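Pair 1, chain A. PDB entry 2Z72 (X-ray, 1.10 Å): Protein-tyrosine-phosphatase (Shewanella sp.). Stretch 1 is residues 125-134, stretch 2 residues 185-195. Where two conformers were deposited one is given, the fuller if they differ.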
# COMPACT_ATOMS: atom_id res chain seq x y z
N VAL A 125 3.95 3.90 -9.60
CA VAL A 125 4.02 3.47 -8.21
C VAL A 125 3.89 1.99 -8.09
O VAL A 125 4.67 1.33 -7.36
CB VAL A 125 2.98 4.20 -7.33
CG1 VAL A 125 3.14 3.69 -5.89
CG2 VAL A 125 3.17 5.70 -7.37
N LEU A 126 2.91 1.39 -8.78
CA LEU A 126 2.70 -0.04 -8.64
C LEU A 126 3.91 -0.84 -9.05
O LEU A 126 4.37 -1.74 -8.33
CB LEU A 126 1.45 -0.44 -9.45
CG LEU A 126 0.09 0.00 -8.89
CD1 LEU A 126 -0.98 -0.18 -9.93
CD2 LEU A 126 -0.31 -0.79 -7.64
N TRP A 127 4.46 -0.54 -10.23
CA TRP A 127 5.59 -1.34 -10.70
C TRP A 127 6.84 -1.07 -9.87
O TRP A 127 7.67 -1.98 -9.74
CB TRP A 127 5.84 -1.14 -12.21
CG TRP A 127 4.79 -1.78 -13.05
CD1 TRP A 127 3.85 -1.21 -13.83
CD2 TRP A 127 4.60 -3.21 -13.16
NE1 TRP A 127 3.09 -2.17 -14.42
CE2 TRP A 127 3.52 -3.41 -14.05
CE3 TRP A 127 5.23 -4.35 -12.63
CZ2 TRP A 127 3.06 -4.67 -14.39
CZ3 TRP A 127 4.77 -5.60 -12.97
CH2 TRP A 127 3.70 -5.76 -13.84
N PHE A 128 7.02 0.13 -9.38
CA PHE A 128 8.10 0.42 -8.49
C PHE A 128 7.97 -0.42 -7.23
O PHE A 128 8.96 -1.01 -6.78
CB PHE A 128 8.14 1.92 -8.15
CG PHE A 128 9.12 2.26 -7.04
CD1 PHE A 128 10.48 2.25 -7.25
CD2 PHE A 128 8.63 2.56 -5.80
CE1 PHE A 128 11.36 2.54 -6.22
CE2 PHE A 128 9.52 2.86 -4.76
CZ PHE A 128 10.88 2.87 -4.97
N MET A 129 6.79 -0.46 -6.65
CA MET A 129 6.59 -1.23 -5.40
C MET A 129 6.73 -2.72 -5.64
O MET A 129 7.20 -3.42 -4.73
CB MET A 129 5.27 -0.85 -4.76
CG MET A 129 5.19 0.55 -4.19
SD MET A 129 6.49 0.95 -3.02
CE MET A 129 6.15 -0.26 -1.75
N TYR A 130 6.34 -3.21 -6.81
CA TYR A 130 6.53 -4.62 -7.17
C TYR A 130 8.02 -4.94 -7.19
O TYR A 130 8.51 -5.91 -6.61
CB TYR A 130 5.83 -4.83 -8.48
CG TYR A 130 5.84 -6.21 -9.10
CD1 TYR A 130 6.97 -6.70 -9.72
CD2 TYR A 130 4.73 -7.03 -9.10
CE1 TYR A 130 7.01 -7.96 -10.30
CE2 TYR A 130 4.72 -8.27 -9.70
CZ TYR A 130 5.87 -8.72 -10.30
OH TYR A 130 5.95 -9.96 -10.95
N GLN A 131 8.80 -4.12 -7.90
CA GLN A 131 10.24 -4.32 -7.95
C GLN A 131 10.83 -4.22 -6.54
O GLN A 131 11.69 -5.03 -6.17
CB GLN A 131 10.88 -3.29 -8.90
CG GLN A 131 12.37 -3.35 -8.95
CD GLN A 131 12.83 -2.47 -10.09
OE1 GLN A 131 13.21 -1.31 -9.84
NE2 GLN A 131 12.81 -2.96 -11.31
N LEU A 132 10.40 -3.24 -5.74
CA LEU A 132 10.98 -3.07 -4.40
C LEU A 132 10.68 -4.29 -3.56
O LEU A 132 11.52 -4.71 -2.73
CB LEU A 132 10.38 -1.79 -3.83
CG LEU A 132 11.23 -1.22 -2.72
CD1 LEU A 132 12.48 -0.53 -3.32
CD2 LEU A 132 10.45 -0.23 -1.89
N ASP A 133 9.48 -4.87 -3.70
CA ASP A 133 9.10 -6.09 -2.97
C ASP A 133 10.12 -7.17 -3.24
O ASP A 133 10.67 -7.81 -2.32
CB ASP A 133 7.67 -6.40 -3.42
CG ASP A 133 6.87 -7.48 -2.70
OD1 ASP A 133 7.42 -8.16 -1.79
OD2 ASP A 133 5.69 -7.64 -3.08
N GLN A 134 10.44 -7.44 -4.52
CA GLN A 134 11.41 -8.44 -4.88
C GLN A 134 12.80 -8.08 -4.36
O GLN A 134 13.50 -8.95 -3.81
CB GLN A 134 11.42 -8.67 -6.39
CG GLN A 134 12.42 -9.76 -6.77
CD GLN A 134 12.06 -11.15 -6.24
OE1 GLN A 134 11.15 -11.79 -6.72
NE2 GLN A 134 12.72 -11.68 -5.25
N THR A 185 -4.58 -10.43 -14.23
CA THR A 185 -3.49 -9.54 -14.42
C THR A 185 -2.38 -9.78 -13.41
O THR A 185 -2.64 -10.18 -12.25
CB THR A 185 -3.90 -8.04 -14.36
OG1 THR A 185 -4.20 -7.67 -13.03
CG2 THR A 185 -5.09 -7.77 -15.31
N GLU A 186 -1.14 -9.51 -13.78
CA GLU A 186 -0.00 -9.64 -12.89
C GLU A 186 -0.17 -8.80 -11.63
O GLU A 186 -0.01 -9.30 -10.50
CB GLU A 186 1.28 -9.24 -13.61
CG GLU A 186 2.56 -9.44 -12.81
CD GLU A 186 2.91 -10.88 -12.53
OE1 GLU A 186 3.73 -11.13 -11.62
OE2 GLU A 186 2.33 -11.78 -13.16
N ILE A 187 -0.48 -7.52 -11.80
CA ILE A 187 -0.66 -6.63 -10.64
C ILE A 187 -1.84 -7.10 -9.81
O ILE A 187 -1.75 -7.08 -8.57
CB ILE A 187 -0.77 -5.17 -11.08
CG1 ILE A 187 0.51 -4.64 -11.71
CG2 ILE A 187 -1.23 -4.30 -9.91
CD1 ILE A 187 1.72 -4.61 -10.80
N GLY A 188 -2.92 -7.50 -10.43
CA GLY A 188 -4.06 -7.96 -9.68
C GLY A 188 -3.74 -9.18 -8.89
O GLY A 188 -4.26 -9.34 -7.76
N GLN A 189 -2.98 -10.13 -9.41
CA GLN A 189 -2.59 -11.34 -8.70
C GLN A 189 -1.70 -10.97 -7.52
O GLN A 189 -1.88 -11.50 -6.39
CB GLN A 189 -1.84 -12.26 -9.67
CG GLN A 189 -2.75 -12.86 -10.72
CD GLN A 189 -2.02 -13.37 -11.92
OE1 GLN A 189 -0.82 -13.53 -11.97
NE2 GLN A 189 -2.81 -13.65 -12.97
N TRP A 190 -0.75 -10.09 -7.74
CA TRP A 190 0.13 -9.60 -6.68
C TRP A 190 -0.67 -8.96 -5.58
O TRP A 190 -0.51 -9.29 -4.37
CB TRP A 190 1.10 -8.66 -7.29
CG TRP A 190 2.08 -7.94 -6.43
CD1 TRP A 190 3.08 -8.39 -5.63
CD2 TRP A 190 2.18 -6.50 -6.37
NE1 TRP A 190 3.78 -7.36 -5.06
CE2 TRP A 190 3.24 -6.20 -5.50
CE3 TRP A 190 1.47 -5.47 -6.95
CZ2 TRP A 190 3.63 -4.89 -5.20
CZ3 TRP A 190 1.85 -4.17 -6.67
CH2 TRP A 190 2.90 -3.89 -5.81
N LEU A 191 -1.58 -8.05 -5.88
CA LEU A 191 -2.38 -7.38 -4.86
C LEU A 191 -3.24 -8.37 -4.10
O LEU A 191 -3.41 -8.22 -2.89
CB LEU A 191 -3.26 -6.31 -5.49
CG LEU A 191 -2.51 -5.10 -6.06
CD1 LEU A 191 -3.47 -4.25 -6.87
CD2 LEU A 191 -1.85 -4.27 -4.95
N ARG A 192 -3.81 -9.38 -4.76
CA ARG A 192 -4.67 -10.36 -4.12
C ARG A 192 -3.93 -11.29 -3.16
O ARG A 192 -4.56 -12.04 -2.45
CB ARG A 192 -5.47 -11.11 -5.17
CG ARG A 192 -6.64 -10.28 -5.71
CD ARG A 192 -7.24 -10.92 -6.95
NE ARG A 192 -8.36 -10.17 -7.47
CZ ARG A 192 -8.26 -9.09 -8.23
NH1 ARG A 192 -9.38 -8.50 -8.66
NH2 ARG A 192 -7.10 -8.61 -8.56
N SER A 193 -2.59 -11.23 -3.15
CA SER A 193 -1.79 -11.96 -2.20
C SER A 193 -1.55 -11.20 -0.89
O SER A 193 -1.05 -11.77 0.06
CB SER A 193 -0.47 -12.44 -2.77
OG SER A 193 0.43 -11.35 -2.89
N LYS A 194 -1.87 -9.90 -0.89
CA LYS A 194 -1.46 -9.03 0.20
C LYS A 194 -2.37 -9.11 1.41
O LYS A 194 -3.53 -9.49 1.36
CB LYS A 194 -1.33 -7.59 -0.34
CG LYS A 194 -0.28 -7.45 -1.42
CD LYS A 194 1.11 -7.97 -1.05
CE LYS A 194 2.15 -7.81 -2.11
NZ LYS A 194 3.42 -8.48 -1.68
N ASN A 195 -1.75 -8.76 2.55
CA ASN A 195 -2.44 -8.58 3.81
C ASN A 195 -3.07 -7.20 3.86
O ASN A 195 -2.77 -6.29 3.08
CB ASN A 195 -1.47 -8.76 4.98
CG ASN A 195 -1.01 -10.20 5.11
OD1 ASN A 195 -1.85 -11.09 5.14
ND2 ASN A 195 0.29 -10.45 5.14

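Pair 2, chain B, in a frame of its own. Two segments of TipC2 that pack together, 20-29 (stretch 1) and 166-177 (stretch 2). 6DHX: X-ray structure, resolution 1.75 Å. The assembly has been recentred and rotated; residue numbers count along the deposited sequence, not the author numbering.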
# COMPACT_ATOMS: atom_id res chain seq x y z
N ASN B 20 13.19 -9.83 0.46
CA ASN B 20 12.65 -8.89 1.42
C ASN B 20 11.17 -9.20 1.65
O ASN B 20 10.57 -10.05 0.97
CB ASN B 20 12.82 -7.44 0.91
CG ASN B 20 12.16 -7.25 -0.42
OD1 ASN B 20 10.94 -7.37 -0.51
ND2 ASN B 20 12.96 -7.00 -1.47
N ILE B 21 10.56 -8.46 2.58
CA ILE B 21 9.20 -8.78 3.00
C ILE B 21 8.21 -8.52 1.89
O ILE B 21 7.16 -9.18 1.83
CB ILE B 21 8.83 -7.99 4.28
CG1 ILE B 21 7.54 -8.52 4.87
CG2 ILE B 21 8.76 -6.44 3.97
CD1 ILE B 21 7.33 -8.08 6.35
N PHE B 22 8.49 -7.58 0.98
CA PHE B 22 7.57 -7.30 -0.11
C PHE B 22 7.61 -8.41 -1.15
O PHE B 22 6.56 -8.79 -1.69
CB PHE B 22 7.89 -5.93 -0.76
CG PHE B 22 7.92 -4.83 0.29
CD1 PHE B 22 6.71 -4.39 0.86
CD2 PHE B 22 9.10 -4.35 0.78
CE1 PHE B 22 6.70 -3.46 1.91
CE2 PHE B 22 9.12 -3.41 1.85
CZ PHE B 22 7.90 -2.97 2.39
N ASP B 23 8.80 -8.93 -1.47
CA ASP B 23 8.88 -10.15 -2.29
C ASP B 23 8.06 -11.27 -1.66
O ASP B 23 7.44 -12.08 -2.36
CB ASP B 23 10.31 -10.68 -2.41
CG ASP B 23 11.21 -9.88 -3.33
OD1 ASP B 23 10.75 -9.17 -4.25
OD2 ASP B 23 12.45 -10.00 -3.14
N GLU B 24 8.15 -11.42 -0.35
CA GLU B 24 7.46 -12.52 0.30
C GLU B 24 5.95 -12.39 0.12
O GLU B 24 5.26 -13.35 -0.27
CB GLU B 24 7.89 -12.51 1.78
CG GLU B 24 7.51 -13.65 2.59
CD GLU B 24 8.02 -13.44 4.02
OE1 GLU B 24 7.34 -12.68 4.74
OE2 GLU B 24 9.08 -14.01 4.37
N ILE B 25 5.41 -11.20 0.35
CA ILE B 25 3.99 -10.94 0.12
C ILE B 25 3.62 -11.16 -1.35
O ILE B 25 2.60 -11.81 -1.65
CB ILE B 25 3.60 -9.52 0.56
CG1 ILE B 25 3.80 -9.34 2.08
CG2 ILE B 25 2.13 -9.23 0.17
CD1 ILE B 25 3.82 -7.80 2.54
N TYR B 26 4.42 -10.62 -2.27
CA TYR B 26 4.13 -10.75 -3.70
C TYR B 26 4.11 -12.23 -4.10
O TYR B 26 3.17 -12.71 -4.74
CB TYR B 26 5.18 -9.97 -4.51
CG TYR B 26 4.99 -10.05 -6.00
CD1 TYR B 26 5.45 -11.17 -6.72
CD2 TYR B 26 4.35 -9.01 -6.72
CE1 TYR B 26 5.25 -11.24 -8.10
CE2 TYR B 26 4.15 -9.09 -8.10
CZ TYR B 26 4.61 -10.19 -8.77
OH TYR B 26 4.46 -10.32 -10.11
N GLN B 27 5.17 -12.96 -3.72
CA GLN B 27 5.30 -14.34 -4.19
C GLN B 27 4.27 -15.25 -3.55
O GLN B 27 3.75 -16.17 -4.19
CB GLN B 27 6.72 -14.85 -3.91
CG GLN B 27 7.73 -14.08 -4.80
CD GLN B 27 9.18 -14.46 -4.59
OE1 GLN B 27 10.05 -13.58 -4.64
NE2 GLN B 27 9.48 -15.76 -4.36
N GLU B 28 4.00 -15.07 -2.25
CA GLU B 28 3.01 -15.97 -1.66
C GLU B 28 1.62 -15.64 -2.18
O GLU B 28 0.80 -16.56 -2.34
CB GLU B 28 3.07 -15.87 -0.15
CG GLU B 28 2.09 -16.79 0.61
CD GLU B 28 2.38 -18.28 0.52
OE1 GLU B 28 3.44 -18.70 -0.00
OE2 GLU B 28 1.53 -19.03 1.04
N THR B 29 1.36 -14.36 -2.46
CA THR B 29 0.04 -14.03 -3.04
C THR B 29 -0.07 -14.55 -4.45
O THR B 29 -1.10 -15.11 -4.80
CB THR B 29 -0.24 -12.53 -2.98
OG1 THR B 29 -0.16 -12.11 -1.61
CG2 THR B 29 -1.71 -12.24 -3.54
N VAL B 166 -0.31 -3.19 8.40
CA VAL B 166 -0.29 -4.07 7.22
C VAL B 166 0.79 -5.13 7.34
O VAL B 166 0.53 -6.33 7.12
CB VAL B 166 -0.08 -3.26 5.92
CG1 VAL B 166 0.07 -4.23 4.72
CG2 VAL B 166 -1.25 -2.25 5.71
N LEU B 167 2.02 -4.72 7.64
CA LEU B 167 3.09 -5.72 7.67
C LEU B 167 3.01 -6.58 8.93
O LEU B 167 3.36 -7.77 8.91
CB LEU B 167 4.47 -5.06 7.56
CG LEU B 167 4.75 -4.36 6.21
CD1 LEU B 167 6.17 -3.75 6.19
CD2 LEU B 167 4.59 -5.36 5.00
N LYS B 168 2.53 -6.01 10.03
CA LYS B 168 2.33 -6.83 11.23
C LYS B 168 1.23 -7.87 10.99
O LYS B 168 1.34 -9.03 11.42
CB LYS B 168 1.98 -5.91 12.40
CG LYS B 168 1.95 -6.62 13.74
CD LYS B 168 1.57 -5.65 14.85
CE LYS B 168 1.80 -6.24 16.23
NZ LYS B 168 1.49 -5.23 17.28
N ASP B 169 0.19 -7.48 10.25
CA ASP B 169 -0.86 -8.42 9.84
C ASP B 169 -0.30 -9.53 8.97
O ASP B 169 -0.68 -10.69 9.12
CB ASP B 169 -1.97 -7.69 9.07
CG ASP B 169 -2.94 -6.96 9.98
OD1 ASP B 169 -2.86 -7.15 11.21
OD2 ASP B 169 -3.76 -6.18 9.48
N TRP B 170 0.55 -9.17 7.98
CA TRP B 170 1.19 -10.19 7.16
C TRP B 170 1.91 -11.21 8.02
O TRP B 170 1.77 -12.43 7.82
CB TRP B 170 2.22 -9.53 6.22
CG TRP B 170 2.97 -10.57 5.42
CD1 TRP B 170 4.30 -10.93 5.55
CD2 TRP B 170 2.40 -11.42 4.41
NE1 TRP B 170 4.58 -11.96 4.66
CE2 TRP B 170 3.45 -12.27 3.95
CE3 TRP B 170 1.12 -11.52 3.84
CZ2 TRP B 170 3.26 -13.21 2.92
CZ3 TRP B 170 0.92 -12.49 2.79
CH2 TRP B 170 1.98 -13.31 2.36
N CYS B 171 2.68 -10.72 9.01
CA CYS B 171 3.42 -11.65 9.87
C CYS B 171 2.50 -12.46 10.79
O CYS B 171 2.94 -13.49 11.30
CB CYS B 171 4.50 -10.90 10.70
SG CYS B 171 5.76 -10.14 9.54
N SER B 172 1.23 -12.08 10.91
CA SER B 172 0.28 -12.89 11.68
C SER B 172 -0.33 -14.03 10.87
O SER B 172 -0.89 -14.96 11.47
CB SER B 172 -0.86 -12.02 12.22
OG SER B 172 -1.84 -11.77 11.22
N ILE B 173 -0.29 -13.97 9.53
CA ILE B 173 -0.85 -15.06 8.73
C ILE B 173 0.21 -15.85 7.96
O ILE B 173 -0.10 -16.93 7.45
CB ILE B 173 -1.90 -14.54 7.73
CG1 ILE B 173 -1.21 -13.62 6.71
CG2 ILE B 173 -2.98 -13.79 8.46
CD1 ILE B 173 -2.19 -13.13 5.66
N TYR B 174 1.44 -15.36 7.89
CA TYR B 174 2.54 -16.01 7.19
C TYR B 174 3.77 -16.02 8.10
O TYR B 174 4.08 -15.01 8.72
CB TYR B 174 2.86 -15.23 5.90
CG TYR B 174 3.89 -15.93 5.06
CD1 TYR B 174 3.53 -17.04 4.29
CD2 TYR B 174 5.22 -15.51 5.05
CE1 TYR B 174 4.44 -17.70 3.53
CE2 TYR B 174 6.18 -16.19 4.28
CZ TYR B 174 5.75 -17.29 3.51
OH TYR B 174 6.62 -18.01 2.73
N LYS B 175 4.48 -17.15 8.17
CA LYS B 175 5.69 -17.21 9.01
C LYS B 175 6.83 -16.51 8.27
O LYS B 175 7.65 -17.11 7.58
CB LYS B 175 6.02 -18.65 9.39
CG LYS B 175 6.91 -18.71 10.64
CD LYS B 175 7.46 -20.11 10.85
CE LYS B 175 8.37 -20.19 12.04
NZ LYS B 175 8.81 -21.62 12.20
N SER B 176 6.87 -15.19 8.40
CA SER B 176 7.79 -14.38 7.61
C SER B 176 9.24 -14.62 8.01
O SER B 176 9.56 -14.86 9.18
CB SER B 176 7.46 -12.89 7.78
OG SER B 176 8.33 -12.06 7.00
N LYS B 177 10.13 -14.53 7.03
CA LYS B 177 11.57 -14.48 7.31
C LYS B 177 12.05 -13.04 7.54
O LYS B 177 13.24 -12.82 7.84
CB LYS B 177 12.33 -15.12 6.16
CG LYS B 177 11.95 -16.58 5.99
CD LYS B 177 12.89 -17.31 5.05
CE LYS B 177 12.80 -18.83 5.28
NZ LYS B 177 13.55 -19.58 4.23

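In both pairs two helices cross at a similar angle and spacing. Their N-to-C directions differ by 57° in pair 1 and 55° in pair 2, and the axes approach to 11.4 and 11.6 Å. Fourteen central residues superpose with an RMSD of 0.7 Å. Axes this far apart leave room for large side chains, and each pair fills much of it with a tryptophan from the second helix.

Trp190(A) and Trp170(B) fill the same space, their side-chain centres 0.7 Å apart and both chi1 in the t well, but chi2 is 62° in one and -110° in the other, so the indole is flipped and its N-H points to a different side. The indole suits this place because its broad faces accept apolar groups while its edge carries one N-H that needs an acceptor.

Over the face lies Tyr130(A) in pair 1 and its match Ile25(B) in pair 2. The tyrosine turns its edge toward the indole face, with ring planes at 61° and CD2 of Tyr130(A) 3.8 Å from CD2 of Trp190(A). The slimmer isoleucine sets a methylene there instead, CG1 of Ile25(B) lying 3.4 Å from CD2 of Trp170(B). Tyrosine also reaches farther: OH of Tyr130(A) donates to OE1 of Glu186(A) at 2.6 Å, a bond the wholly hydrocarbon Ile25(B) cannot make.

Because the indole is flipped, the acceptor comes from different positions. In pair 1 it is Asp133(A), whose OD2 lies 2.8 Å from NE1 of Trp190(A) and also 2.8 Å from NZ of Lys194(A), the latter contact a salt bridge. In pair 2 the position matching Asp133(A) is Glu28(B), which packs CB 3.7 Å from CH2 of Trp170(B). The acceptor is Glu24(B), which matches Met129(A): its OE1 takes bonds from NE1 of Trp170(B) at 2.9 Å and OG of Ser176(B) at 2.5 Å, while its OE2 receives N of Lys177(B) at 2.9 Å. The carboxylate thus ties the segment after the helix to the first stretch. Met129(A), being apolar, only packs, its CB 4.0 Å from CH2 of Trp190(A).

One turn earlier on the second helix, Ile187(A) matches Leu167(B), both branched aliphatics directed at the partner. CD1 of Ile187(A) sits over the six-membered ring of Trp127(A), 3.6 Å from its centroid. Phe22(B), matching Trp127(A), has a smaller ring, and its CE1 approaches CD2 of Leu167(B) at 4.2 Å; that same CD2 lies 3.5 Å from CD1 of Ile25(B). Leu126(A) and Ile21(B) also match, and each touches both the aliphatic residue and the tryptophan.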